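Local coordinates for protein pectate lyase/Amb allergen (Acidovorax citrulli, PDB 4HWV) that probably cleaves pectate by calcium-dependent beta-elimination, acting as a secreted polysaccharide lyase of family 1 with a right-handed parallel beta-helix, at residues N288-N294 with K323-N329; A27-T33 with S235-I239; D124-Y129 with V140-E145. The contacts are given in a common frame with arbitrary orientation. Residue numbers count along the deposited sequence, not the author numbering.

Interaction 1: N288-N294 with K323-N329; sequences NYVTLSN and KVTFHGN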
ATOM      1  N   ASN A 288      -0.777  31.896   1.251  1.00  4.66           N
ATOM      2  CA  ASN A 288      -1.345  32.781   0.241  1.00  4.27           C
ATOM      3  C   ASN A 288      -0.559  32.694  -1.055  1.00  4.07           C
ATOM      4  O   ASN A 288       0.625  32.356  -1.045  1.00  5.35           O
ATOM      5  CB  ASN A 288      -1.358  34.232   0.750  1.00  4.93           C
ATOM      6  CG  ASN A 288      -2.422  35.077   0.084  1.00  5.27           C
ATOM      7  OD1 ASN A 288      -3.335  34.562  -0.557  1.00  5.18           O
ATOM      8  ND2 ASN A 288      -2.309  36.396   0.235  1.00  7.70           N
ATOM      9  N   TYR A 289      -1.223  32.993  -2.166  1.00  4.04           N
ATOM     10  CA  TYR A 289      -0.600  32.944  -3.495  1.00  4.10           C
ATOM     11  C   TYR A 289       0.030  31.576  -3.773  1.00  3.96           C
ATOM     12  O   TYR A 289       1.228  31.461  -4.052  1.00  4.30           O
ATOM     13  CB  TYR A 289       0.395  34.100  -3.693  1.00  4.81           C
ATOM     14  CG  TYR A 289      -0.235  35.473  -3.559  1.00  5.45           C
ATOM     15  CD1 TYR A 289      -1.151  35.941  -4.496  1.00  5.93           C
ATOM     16  CD2 TYR A 289       0.103  36.316  -2.511  1.00  6.98           C
ATOM     17  CE1 TYR A 289      -1.718  37.197  -4.383  1.00  6.77           C
ATOM     18  CE2 TYR A 289      -0.470  37.577  -2.392  1.00  8.24           C
ATOM     19  CZ  TYR A 289      -1.382  38.004  -3.332  1.00  7.64           C
ATOM     20  OH  TYR A 289      -1.943  39.257  -3.228  1.00 10.12           O
ATOM     21  N   VAL A 290      -0.813  30.551  -3.747  1.00  4.25           N
ATOM     22  CA  VAL A 290      -0.369  29.180  -3.931  1.00  4.04           C
ATOM     23  C   VAL A 290      -0.975  28.654  -5.212  1.00  4.15           C
ATOM     24  O   VAL A 290      -2.171  28.814  -5.452  1.00  4.56           O
ATOM     25  CB  VAL A 290      -0.861  28.304  -2.756  1.00  4.54           C
ATOM     26  CG1 VAL A 290      -0.375  26.862  -2.907  1.00  5.18           C
ATOM     27  CG2 VAL A 290      -0.426  28.926  -1.424  1.00  5.42           C
ATOM     28  N   THR A 291      -0.154  28.004  -6.027  1.00  3.54           N
ATOM     29  CA  THR A 291      -0.656  27.290  -7.203  1.00  2.81           C
ATOM     30  C   THR A 291      -0.242  25.832  -7.141  1.00  2.93           C
ATOM     31  O   THR A 291       0.945  25.526  -6.943  1.00  3.43           O
ATOM     32  CB  THR A 291      -0.139  27.919  -8.504  1.00  3.58           C
ATOM     33  OG1 THR A 291      -0.721  29.221  -8.626  1.00  4.08           O
ATOM     34  CG2 THR A 291      -0.524  27.070  -9.727  1.00  4.38           C
ATOM     35  N   LEU A 292      -1.218  24.939  -7.320  1.00  3.20           N
ATOM     36  CA  LEU A 292      -0.958  23.512  -7.462  1.00  3.10           C
ATOM     37  C   LEU A 292      -1.313  23.133  -8.897  1.00  3.05           C
ATOM     38  O   LEU A 292      -2.487  23.178  -9.276  1.00  3.88           O
ATOM     39  CB  LEU A 292      -1.806  22.705  -6.467  1.00  3.77           C
ATOM     40  CG  LEU A 292      -1.583  23.072  -5.005  1.00  4.04           C
ATOM     41  CD1 LEU A 292      -2.604  24.105  -4.531  1.00  4.91           C
ATOM     42  CD2 LEU A 292      -1.648  21.834  -4.134  1.00  5.63           C
ATOM     43  N   SER A 293      -0.301  22.794  -9.696  1.00  3.03           N
ATOM     44  CA  SER A 293      -0.486  22.557 -11.122  1.00  3.50           C
ATOM     45  C   SER A 293       0.089  21.202 -11.524  1.00  3.03           C
ATOM     46  O   SER A 293       1.157  20.796 -11.048  1.00  3.47           O
ATOM     47  CB  SER A 293       0.183  23.673 -11.929  1.00  4.40           C
ATOM     48  OG  SER A 293       1.546  23.827 -11.554  1.00  4.80           O
ATOM     49  N   ASN A 294      -0.629  20.503 -12.399  1.00  3.48           N
ATOM     50  CA  ASN A 294      -0.076  19.326 -13.074  1.00  3.20           C
ATOM     51  C   ASN A 294       0.362  18.222 -12.113  1.00  3.43           C
ATOM     52  O   ASN A 294       1.313  17.494 -12.408  1.00  3.84           O
ATOM     53  CB  ASN A 294       1.112  19.734 -13.969  1.00  4.08           C
ATOM     54  CG  ASN A 294       0.772  20.909 -14.865  1.00  4.26           C
ATOM     55  OD1 ASN A 294      -0.236  20.875 -15.579  1.00  5.58           O
ATOM     56  ND2 ASN A 294       1.600  21.963 -14.819  1.00  4.80           N
ATOM     57  N   LYS A 323      -5.391  32.615  -1.183  1.00  4.69           N
ATOM     58  CA  LYS A 323      -5.561  32.652  -2.628  1.00  4.35           C
ATOM     59  C   LYS A 323      -4.835  31.465  -3.241  1.00  4.14           C
ATOM     60  O   LYS A 323      -3.601  31.369  -3.154  1.00  4.77           O
ATOM     61  CB  LYS A 323      -5.013  33.960  -3.194  1.00  5.06           C
ATOM     62  CG  LYS A 323      -5.854  35.170  -2.773  1.00  6.67           C
ATOM     63  CD  LYS A 323      -5.159  36.474  -3.169  1.00  7.58           C
ATOM     64  CE  LYS A 323      -6.016  37.732  -2.966  1.00  9.05           C
ATOM     65  NZ  LYS A 323      -6.397  37.888  -1.541  1.00  9.90           N
ATOM     66  N   VAL A 324      -5.598  30.545  -3.839  1.00  3.61           N
ATOM     67  CA  VAL A 324      -5.046  29.280  -4.317  1.00  3.70           C
ATOM     68  C   VAL A 324      -5.608  28.975  -5.705  1.00  3.27           C
ATOM     69  O   VAL A 324      -6.814  29.149  -5.958  1.00  4.74           O
ATOM     70  CB  VAL A 324      -5.410  28.099  -3.375  1.00  4.21           C
ATOM     71  CG1 VAL A 324      -4.715  26.824  -3.825  1.00  5.16           C
ATOM     72  CG2 VAL A 324      -5.034  28.426  -1.946  1.00  5.22           C
ATOM     73  N   THR A 325      -4.731  28.544  -6.613  1.00  3.91           N
ATOM     74  CA  THR A 325      -5.136  28.070  -7.931  1.00  3.80           C
ATOM     75  C   THR A 325      -4.803  26.589  -8.067  1.00  3.60           C
ATOM     76  O   THR A 325      -3.676  26.180  -7.775  1.00  4.92           O
ATOM     77  CB  THR A 325      -4.365  28.812  -9.026  1.00  4.25           C
ATOM     78  OG1 THR A 325      -4.563  30.234  -8.889  1.00  4.23           O
ATOM     79  CG2 THR A 325      -4.806  28.335 -10.403  1.00  4.85           C
ATOM     80  N   PHE A 326      -5.773  25.799  -8.511  1.00  3.50           N
ATOM     81  CA  PHE A 326      -5.550  24.382  -8.858  1.00  3.39           C
ATOM     82  C   PHE A 326      -5.817  24.218 -10.351  1.00  3.55           C
ATOM     83  O   PHE A 326      -6.936  24.465 -10.803  1.00  4.76           O
ATOM     84  CB  PHE A 326      -6.574  23.448  -8.180  1.00  4.50           C
ATOM     85  CG  PHE A 326      -6.435  23.296  -6.687  1.00  4.55           C
ATOM     86  CD1 PHE A 326      -7.019  24.221  -5.816  1.00  4.95           C
ATOM     87  CD2 PHE A 326      -5.813  22.167  -6.159  1.00  4.36           C
ATOM     88  CE1 PHE A 326      -6.967  24.040  -4.434  1.00  5.71           C
ATOM     89  CE2 PHE A 326      -5.754  21.979  -4.772  1.00  4.91           C
ATOM     90  CZ  PHE A 326      -6.339  22.922  -3.909  1.00  5.22           C
ATOM     91  N   HIS A 327      -4.834  23.746 -11.117  1.00  3.25           N
ATOM     92  CA  HIS A 327      -5.114  23.438 -12.511  1.00  3.69           C
ATOM     93  C   HIS A 327      -4.277  22.289 -13.040  1.00  3.57           C
ATOM     94  O   HIS A 327      -3.125  22.099 -12.635  1.00  3.96           O
ATOM     95  CB  HIS A 327      -5.010  24.683 -13.432  1.00  4.37           C
ATOM     96  CG  HIS A 327      -3.621  25.173 -13.687  1.00  4.69           C
ATOM     97  ND1 HIS A 327      -2.831  24.676 -14.701  1.00  5.07           N
ATOM     98  CD2 HIS A 327      -2.904  26.158 -13.098  1.00  5.01           C
ATOM     99  CE1 HIS A 327      -1.683  25.338 -14.729  1.00  5.50           C
ATOM    100  NE2 HIS A 327      -1.699  26.240 -13.761  1.00  5.65           N
ATOM    101  N   GLY A 328      -4.875  21.528 -13.953  1.00  3.63           N
ATOM    102  CA  GLY A 328      -4.177  20.445 -14.617  1.00  3.81           C
ATOM    103  C   GLY A 328      -3.927  19.243 -13.735  1.00  3.65           C
ATOM    104  O   GLY A 328      -3.122  18.378 -14.069  1.00  4.13           O
ATOM    105  N   ASN A 329      -4.612  19.168 -12.593  1.00  3.35           N
ATOM    106  CA  ASN A 329      -4.373  18.062 -11.676  1.00  3.95           C
ATOM    107  C   ASN A 329      -5.286  16.883 -11.953  1.00  4.12           C
ATOM    108  O   ASN A 329      -6.403  17.049 -12.467  1.00  4.92           O
ATOM    109  CB  ASN A 329      -4.572  18.511 -10.221  1.00  4.83           C
ATOM    110  CG  ASN A 329      -3.684  19.691  -9.846  1.00  3.78           C
ATOM    111  OD1 ASN A 329      -2.468  19.553  -9.729  1.00  4.27           O
ATOM    112  ND2 ASN A 329      -4.294  20.858  -9.655  1.00  3.89           N
TER
HETATM  113  O   HOH W   1      -3.718  38.883  -1.053  1.00 13.33           O
HETATM  114  O   HOH W   2      -1.736  18.725 -16.403  1.00  7.62           O
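K323 opens the pairing before the strand. Its N donates to N288 OD1 (2.9 Å), and its O accepts from V290 N (3.0 Å). Its aliphatic chain runs beside the Y289 ring, and one water joins K323 NZ, N288 ND2 and Y289 OH. Strand 324-327 runs in register with strand 290-293. They are parallel, 8° apart, with axes 4.6 Å apart. V324 sits beside V290, and V324 CG1 lies 3.5 Å from L292 CD1. T325 N donates to V290 O and T325 O accepts from L292 N, each at 2.8 Å. T325 OG1 is hydrogen-bonded to Y460 OH and W26 N. The F326 ring receives L292 CD1 over one face, a CH-pi contact. H327 N donates to L292 O, and H327 O accepts from N294 N, both at 3.0 Å. S293 CB lies over the H327 ring, while H327 NE2 is hydrogen-bonded to T24 OG1. At G328 phi is positive, and a CB would clash with N294 OD1. N329 ND2 shares L292 O (3.0 Å), and N329 OD1 accepts from N295 N. N351 takes the same place one coil on: its OD1 accepts from N329 N and its ND2 donates to F326 O. This is consistent with the asparagine ladder of pectate lyases. V324 and L292 pack inward on strand 281-283. Strand 345-356 continues the sheet beyond 324-327, and 237-240 flanks 290-293 on the other side.

Interaction 2: A27-T33 with S235-I239; sequences ASHGTPT and SHVWI
The N-terminal loop 27-33 packs on the outside of the right-handed parallel beta-helix. It bends around the side chain of H236, at the corner that leads into strand 237-240. The nearest CA pair is A27 CA and H236 CA, 4.9 Å apart. Residues 27-28 end a 3-10 segment. G30 has positive phi (76°), and the loop then doubles back. T33 N and OG1 both donate to A27 O, at 3.2 and 2.7 Å, which closes the loop. H236 also has positive phi (71/80) and marks the turn between sheets. Its chi1 is m and its chi2 near 90°, so the ring enters the loop. T31 O lies over one ring face, 3.0 Å from H236 CD2, while A27 O, H29 O and T33 OG1 lie near the ring edge. Y289 of the next coil stacks on the ring. T33 (chi1 m) points at the strand, with CG2 4.0 Å from W238 CB. A27 CB lies 3.4 Å from V237 O. One hydrogen bond crosses the contact: H236 NE2 donates to H29 O at 2.7 Å, nearly straight at 170°.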
ATOM      1  N   ALA A  27       0.179  31.994  -7.702  1.00  4.64           N
ATOM      2  CA  ALA A  27       1.615  32.012  -7.390  1.00  4.61           C
ATOM      3  C   ALA A  27       2.408  32.937  -8.328  1.00  5.12           C
ATOM      4  O   ALA A  27       3.547  33.307  -8.027  1.00  6.27           O
ATOM      5  CB  ALA A  27       2.204  30.613  -7.429  1.00  4.01           C
ATOM      6  N   SER A  28       1.832  33.280  -9.479  1.00  5.01           N
ATOM      7  CA  SER A  28       2.501  34.169 -10.434  1.00  6.27           C
ATOM      8  C   SER A  28       2.113  35.636 -10.254  1.00  6.76           C
ATOM      9  O   SER A  28       2.649  36.505 -10.939  1.00  8.10           O
ATOM     10  CB  SER A  28       2.219  33.714 -11.864  1.00  7.47           C
ATOM     11  OG  SER A  28       0.902  34.044 -12.292  1.00  8.98           O
ATOM     12  N   HIS A  29       1.192  35.924  -9.337  1.00  7.26           N
ATOM     13  CA  HIS A  29       0.695  37.283  -9.180  1.00  8.99           C
ATOM     14  C   HIS A  29       1.578  38.055  -8.213  1.00 12.03           C
ATOM     15  O   HIS A  29       2.036  37.495  -7.236  1.00 15.04           O
ATOM     16  CB  HIS A  29      -0.739  37.232  -8.652  1.00  8.56           C
ATOM     17  CG  HIS A  29      -1.337  38.587  -8.463  1.00  8.00           C
ATOM     18  ND1 HIS A  29      -1.961  39.282  -9.479  1.00  8.72           N
ATOM     19  CD2 HIS A  29      -1.337  39.410  -7.387  1.00  8.24           C
ATOM     20  CE1 HIS A  29      -2.341  40.464  -9.025  1.00  8.85           C
ATOM     21  NE2 HIS A  29      -1.971  40.569  -7.761  1.00  8.37           N
ATOM     22  N   GLY A  30       1.825  39.332  -8.478  1.00 12.45           N
ATOM     23  CA  GLY A  30       2.730  40.103  -7.635  1.00 14.60           C
ATOM     24  C   GLY A  30       4.172  39.734  -7.929  1.00 16.35           C
ATOM     25  O   GLY A  30       4.557  39.604  -9.088  1.00 17.18           O
ATOM     26  N   THR A  31       4.989  39.592  -6.893  1.00 17.35           N
ATOM     27  CA  THR A  31       6.362  39.137  -7.092  1.00 17.67           C
ATOM     28  C   THR A  31       6.309  37.650  -7.482  1.00 15.96           C
ATOM     29  O   THR A  31       5.925  36.815  -6.686  1.00 15.77           O
ATOM     30  CB  THR A  31       7.207  39.322  -5.804  1.00 19.95           C
ATOM     31  OG1 THR A  31       7.164  40.694  -5.393  1.00 22.39           O
ATOM     32  CG2 THR A  31       8.654  38.906  -6.033  1.00 20.34           C
ATOM     33  N   PRO A  32       6.683  37.319  -8.719  1.00 15.04           N
ATOM     34  CA  PRO A  32       6.437  35.952  -9.199  1.00 14.56           C
ATOM     35  C   PRO A  32       7.231  34.918  -8.402  1.00 12.16           C
ATOM     36  O   PRO A  32       8.322  35.202  -7.917  1.00 14.71           O
ATOM     37  CB  PRO A  32       6.896  36.003 -10.660  1.00 17.05           C
ATOM     38  CG  PRO A  32       6.944  37.467 -11.010  1.00 17.29           C
ATOM     39  CD  PRO A  32       7.350  38.149  -9.735  1.00 16.67           C
ATOM     40  N   THR A  33       6.668  33.730  -8.249  1.00  7.28           N
ATOM     41  CA  THR A  33       7.336  32.659  -7.513  1.00  5.88           C
ATOM     42  C   THR A  33       8.467  32.084  -8.352  1.00  4.95           C
ATOM     43  O   THR A  33       8.252  31.722  -9.519  1.00  5.97           O
ATOM     44  CB  THR A  33       6.334  31.537  -7.179  1.00  5.41           C
ATOM     45  OG1 THR A  33       5.307  32.068  -6.344  1.00  6.05           O
ATOM     46  CG2 THR A  33       7.019  30.412  -6.427  1.00  5.67           C
ATOM     47  N   SER A 235       3.856  32.555   1.601  1.00  5.06           N
ATOM     48  CA  SER A 235       3.258  33.234   0.457  0.50  5.28           C
ATOM     49  C   SER A 235       4.085  32.904  -0.778  1.00  4.96           C
ATOM     50  O   SER A 235       5.316  32.858  -0.683  1.00  6.12           O
ATOM     51  CB  SER A 235       3.304  34.747   0.671  0.50  5.86           C
ATOM     52  OG  SER A 235       2.802  35.443  -0.456  0.50  7.05           O
ATOM     53  N   HIS A 236       3.436  32.729  -1.929  1.00  4.65           N
ATOM     54  CA  HIS A 236       4.126  32.493  -3.219  1.00  4.36           C
ATOM     55  C   HIS A 236       4.768  31.115  -3.278  1.00  4.05           C
ATOM     56  O   HIS A 236       5.969  30.937  -3.036  1.00  4.57           O
ATOM     57  CB  HIS A 236       5.074  33.636  -3.583  1.00  5.63           C
ATOM     58  CG  HIS A 236       4.348  34.848  -4.043  1.00  6.67           C
ATOM     59  ND1 HIS A 236       3.937  35.839  -3.184  1.00  9.37           N
ATOM     60  CD2 HIS A 236       3.880  35.191  -5.263  1.00  7.92           C
ATOM     61  CE1 HIS A 236       3.299  36.774  -3.865  1.00  9.81           C
ATOM     62  NE2 HIS A 236       3.238  36.398  -5.127  1.00  9.35           N
ATOM     63  N   VAL A 237       3.907  30.141  -3.555  1.00  3.84           N
ATOM     64  CA  VAL A 237       4.250  28.729  -3.474  1.00  3.71           C
ATOM     65  C   VAL A 237       3.732  28.044  -4.729  1.00  3.58           C
ATOM     66  O   VAL A 237       2.546  28.166  -5.048  1.00  4.18           O
ATOM     67  CB  VAL A 237       3.610  28.065  -2.219  1.00  3.80           C
ATOM     68  CG1 VAL A 237       3.892  26.574  -2.198  1.00  5.41           C
ATOM     69  CG2 VAL A 237       4.116  28.725  -0.926  1.00  4.65           C
ATOM     70  N   TRP A 238       4.620  27.338  -5.424  1.00  3.31           N
ATOM     71  CA  TRP A 238       4.268  26.647  -6.652  1.00  2.47           C
ATOM     72  C   TRP A 238       4.579  25.159  -6.478  1.00  3.05           C
ATOM     73  O   TRP A 238       5.748  24.765  -6.299  1.00  3.97           O
ATOM     74  CB  TRP A 238       5.056  27.227  -7.833  1.00  3.21           C
ATOM     75  CG  TRP A 238       4.660  26.644  -9.171  1.00  3.17           C
ATOM     76  CD1 TRP A 238       3.398  26.303  -9.591  1.00  3.98           C
ATOM     77  CD2 TRP A 238       5.546  26.321 -10.255  1.00  2.62           C
ATOM     78  NE1 TRP A 238       3.447  25.813 -10.875  1.00  3.34           N
ATOM     79  CE2 TRP A 238       4.752  25.814 -11.310  1.00  2.60           C
ATOM     80  CE3 TRP A 238       6.944  26.423 -10.445  1.00  3.84           C
ATOM     81  CZ2 TRP A 238       5.306  25.377 -12.522  1.00  3.43           C
ATOM     82  CZ3 TRP A 238       7.481  26.001 -11.661  1.00  4.14           C
ATOM     83  CH2 TRP A 238       6.671  25.470 -12.667  1.00  4.23           C
ATOM     84  N   ILE A 239       3.515  24.357  -6.495  1.00  3.06           N
ATOM     85  CA  ILE A 239       3.610  22.920  -6.300  1.00  2.84           C
ATOM     86  C   ILE A 239       3.190  22.306  -7.621  1.00  2.81           C
ATOM     87  O   ILE A 239       2.006  22.322  -7.979  1.00  3.15           O
ATOM     88  CB  ILE A 239       2.675  22.481  -5.148  1.00  3.30           C
ATOM     89  CG1 ILE A 239       3.169  23.107  -3.835  1.00  4.15           C
ATOM     90  CG2 ILE A 239       2.561  20.961  -5.078  1.00  4.41           C
ATOM     91  CD1 ILE A 239       2.126  23.083  -2.719  1.00  5.13           C
TER

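Interaction 3: D124-Y129 with V140-E145; sequences DYLAAY and VSGKPE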
ATOM      1  N   ASP A 124      -4.839   0.802  27.274  1.00  5.98           N
ATOM      2  CA  ASP A 124      -5.352   1.751  28.283  1.00  6.31           C
ATOM      3  C   ASP A 124      -6.159   2.881  27.652  1.00  6.18           C
ATOM      4  O   ASP A 124      -7.151   3.333  28.215  1.00  7.51           O
ATOM      5  CB  ASP A 124      -4.215   2.381  29.089  1.00  7.98           C
ATOM      6  CG  ASP A 124      -3.731   1.506  30.225  1.00  9.95           C
ATOM      7  OD1 ASP A 124      -4.101   0.306  30.306  1.00 11.53           O
ATOM      8  OD2 ASP A 124      -2.946   2.039  31.039  1.00 10.88           O
ATOM      9  N   TYR A 125      -5.712   3.352  26.496  1.00  6.23           N
ATOM     10  CA  TYR A 125      -6.366   4.459  25.814  1.00  6.30           C
ATOM     11  C   TYR A 125      -7.781   4.069  25.382  1.00  6.04           C
ATOM     12  O   TYR A 125      -8.751   4.799  25.632  1.00  6.72           O
ATOM     13  CB  TYR A 125      -5.496   4.895  24.611  1.00  6.03           C
ATOM     14  CG  TYR A 125      -5.855   6.246  24.051  1.00  5.93           C
ATOM     15  CD1 TYR A 125      -6.815   6.361  23.051  1.00  6.28           C
ATOM     16  CD2 TYR A 125      -5.232   7.407  24.513  1.00  6.22           C
ATOM     17  CE1 TYR A 125      -7.161   7.606  22.523  1.00  6.16           C
ATOM     18  CE2 TYR A 125      -5.573   8.642  24.006  1.00  5.76           C
ATOM     19  CZ  TYR A 125      -6.533   8.739  23.007  1.00  5.50           C
ATOM     20  OH  TYR A 125      -6.895   9.960  22.483  1.00  6.55           O
ATOM     21  N   LEU A 126      -7.915   2.898  24.752  1.00  6.82           N
ATOM     22  CA  LEU A 126      -9.227   2.425  24.327  1.00  7.49           C
ATOM     23  C   LEU A 126     -10.131   2.180  25.543  1.00  7.84           C
ATOM     24  O   LEU A 126     -11.308   2.519  25.518  1.00  8.79           O
ATOM     25  CB  LEU A 126      -9.133   1.161  23.453  1.00  7.64           C
ATOM     26  CG  LEU A 126      -8.273   1.282  22.184  1.00  7.74           C
ATOM     27  CD1 LEU A 126      -8.476   0.056  21.292  1.00  8.64           C
ATOM     28  CD2 LEU A 126      -8.595   2.563  21.439  1.00  8.14           C
ATOM     29  N   ALA A 127      -9.570   1.614  26.613  1.00  8.14           N
ATOM     30  CA  ALA A 127     -10.367   1.329  27.810  1.00  8.25           C
ATOM     31  C   ALA A 127     -10.869   2.620  28.467  1.00  8.39           C
ATOM     32  O   ALA A 127     -11.998   2.691  28.985  1.00 10.38           O
ATOM     33  CB  ALA A 127      -9.564   0.501  28.814  1.00  8.52           C
ATOM     34  N   ALA A 128     -10.030   3.650  28.471  1.00  8.35           N
ATOM     35  CA  ALA A 128     -10.366   4.919  29.133  1.00  7.92           C
ATOM     36  C   ALA A 128     -11.350   5.754  28.335  1.00  7.97           C
ATOM     37  O   ALA A 128     -12.231   6.392  28.904  1.00  8.91           O
ATOM     38  CB  ALA A 128      -9.095   5.733  29.392  1.00  9.44           C
ATOM     39  N   TYR A 129     -11.191   5.764  27.013  1.00  7.40           N
ATOM     40  CA  TYR A 129     -11.832   6.793  26.205  1.00  7.49           C
ATOM     41  C   TYR A 129     -12.925   6.303  25.255  1.00  7.50           C
ATOM     42  O   TYR A 129     -13.561   7.114  24.592  1.00  8.16           O
ATOM     43  CB  TYR A 129     -10.776   7.628  25.459  1.00  6.59           C
ATOM     44  CG  TYR A 129      -9.748   8.227  26.394  1.00  7.19           C
ATOM     45  CD1 TYR A 129     -10.147   8.896  27.558  1.00  7.18           C
ATOM     46  CD2 TYR A 129      -8.392   8.096  26.142  1.00  7.08           C
ATOM     47  CE1 TYR A 129      -9.211   9.436  28.437  1.00  7.43           C
ATOM     48  CE2 TYR A 129      -7.450   8.612  27.008  1.00  7.27           C
ATOM     49  CZ  TYR A 129      -7.860   9.272  28.166  1.00  6.66           C
ATOM     50  OH  TYR A 129      -6.902   9.790  29.019  1.00  7.48           O
ATOM     51  N   VAL A 140     -10.942  14.372  25.799  1.00  9.37           N
ATOM     52  CA  VAL A 140     -10.211  13.435  26.632  1.00  9.94           C
ATOM     53  C   VAL A 140      -9.137  14.130  27.443  1.00  9.90           C
ATOM     54  O   VAL A 140      -8.577  15.151  27.023  1.00 10.26           O
ATOM     55  CB  VAL A 140      -9.601  12.265  25.810  1.00 10.65           C
ATOM     56  CG1 VAL A 140     -10.698  11.454  25.130  1.00  9.79           C
ATOM     57  CG2 VAL A 140      -8.601  12.786  24.776  1.00 12.10           C
ATOM     58  N   SER A 141      -8.846  13.558  28.610  1.00  9.13           N
ATOM     59  CA  SER A 141      -7.803  14.080  29.486  1.00  9.07           C
ATOM     60  C   SER A 141      -7.331  12.936  30.369  1.00  8.84           C
ATOM     61  O   SER A 141      -7.948  11.883  30.401  1.00  9.27           O
ATOM     62  CB  SER A 141      -8.343  15.217  30.351  1.00 10.40           C
ATOM     63  OG  SER A 141      -9.267  14.709  31.310  1.00 11.80           O
ATOM     64  N   GLY A 142      -6.243  13.142  31.101  1.00  8.72           N
ATOM     65  CA  GLY A 142      -5.751  12.116  31.999  1.00  8.86           C
ATOM     66  C   GLY A 142      -4.563  11.364  31.426  1.00  8.69           C
ATOM     67  O   GLY A 142      -4.069  11.646  30.326  1.00  8.53           O
ATOM     68  N   LYS A 143      -4.145  10.353  32.171  1.00  9.16           N
ATOM     69  CA  LYS A 143      -2.877   9.690  31.949  1.00  9.16           C
ATOM     70  C   LYS A 143      -2.692   9.080  30.545  1.00  8.13           C
ATOM     71  O   LYS A 143      -1.687   9.364  29.912  1.00  7.41           O
ATOM     72  CB  LYS A 143      -2.612   8.666  33.064  1.00 10.73           C
ATOM     73  CG  LYS A 143      -1.431   7.749  32.813  1.00 12.51           C
ATOM     74  CD  LYS A 143      -1.202   6.852  34.018  1.00 14.12           C
ATOM     75  CE  LYS A 143      -0.143   5.824  33.735  1.00 15.45           C
ATOM     76  NZ  LYS A 143       0.081   5.000  34.954  1.00 16.34           N
ATOM     77  N   PRO A 144      -3.630   8.251  30.047  1.00  8.40           N
ATOM     78  CA  PRO A 144      -3.337   7.684  28.715  1.00  8.22           C
ATOM     79  C   PRO A 144      -3.295   8.764  27.629  1.00  7.07           C
ATOM     80  O   PRO A 144      -2.486   8.649  26.712  1.00  6.50           O
ATOM     81  CB  PRO A 144      -4.491   6.689  28.488  1.00  8.79           C
ATOM     82  CG  PRO A 144      -5.034   6.402  29.859  1.00  9.83           C
ATOM     83  CD  PRO A 144      -4.838   7.663  30.660  1.00  9.50           C
ATOM     84  N   GLU A 145      -4.133   9.787  27.728  1.00  7.12           N
ATOM     85  CA  GLU A 145      -4.079  10.871  26.755  1.00  7.34           C
ATOM     86  C   GLU A 145      -2.790  11.681  26.860  1.00  7.65           C
ATOM     87  O   GLU A 145      -2.184  12.030  25.852  1.00  7.82           O
ATOM     88  CB  GLU A 145      -5.326  11.768  26.867  1.00  7.39           C
ATOM     89  CG  GLU A 145      -5.210  13.093  26.104  1.00  7.56           C
ATOM     90  CD  GLU A 145      -5.110  12.934  24.576  1.00  7.75           C
ATOM     91  OE1 GLU A 145      -5.286  11.813  24.020  1.00  8.01           O
ATOM     92  OE2 GLU A 145      -4.858  13.973  23.926  1.00  8.35           O
TER
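The Y129 hydroxyl is used twice. It donates to S141 O (2.7 Å) and accepts from E145 N (3.1 Å). E145 is the third residue of helix 143-159, and G142 holds the N-cap position. Glycine has no side chain to take a free backbone NH of the first turn, so the tyrosine oxygen of the other helix accepts that of E145. At G142, phi 102° and psi -175° suit glycine, since a CB would be jammed against the preceding carbonyl O. The second tyrosine works alike: Y125 OH donates to E145 OE1 (2.9 Å) and accepts from W212 N. Between these polar pairs P144 fits as a knob into a hole formed by D124, Y125, A128 and Y129 of helix 118-129. P144 CG is 4.1 Å from A128 CB, and P144 CB is 3.8 Å from Y129 CE2. This joins two helices at the edge of the molecule, away from the calcium site. The C108-C150 disulfide joins helix 143-159 to helix 108-111. V140 packs over one face of Y129, with CB 3.9 Å from the ring centroid, and W134 meets that ring edge-to-face. E145 OE2 forms a salt bridge with R148 and accepts from Q211 NE2. D124 OD2 is hydrogen-bonded to Y115 OH.

Interactions 1 and 2 are neighbours in the beta-helix, with centres 10 Å apart. Strands 237-240 and 290-293 are adjacent in the same sheet. T291 O lies 2.9 Å from I239 N, and S293 OG lies 2.8 Å from W238 NE1; both are probable hydrogen bonds. The N-terminal loop of interaction 2 also reaches interaction 1, through A27 N to T291 OG1. Interaction 3 lies on the opposite side of the chain's centre. Its centre is 41 Å from that of interaction 1 and 44 Å from that of interaction 2. In sequence it is nested in the loop closed by interaction 2. Calcium is bound by D227, D278 and D282. The side chain of L292 is about 12 Å from the ion.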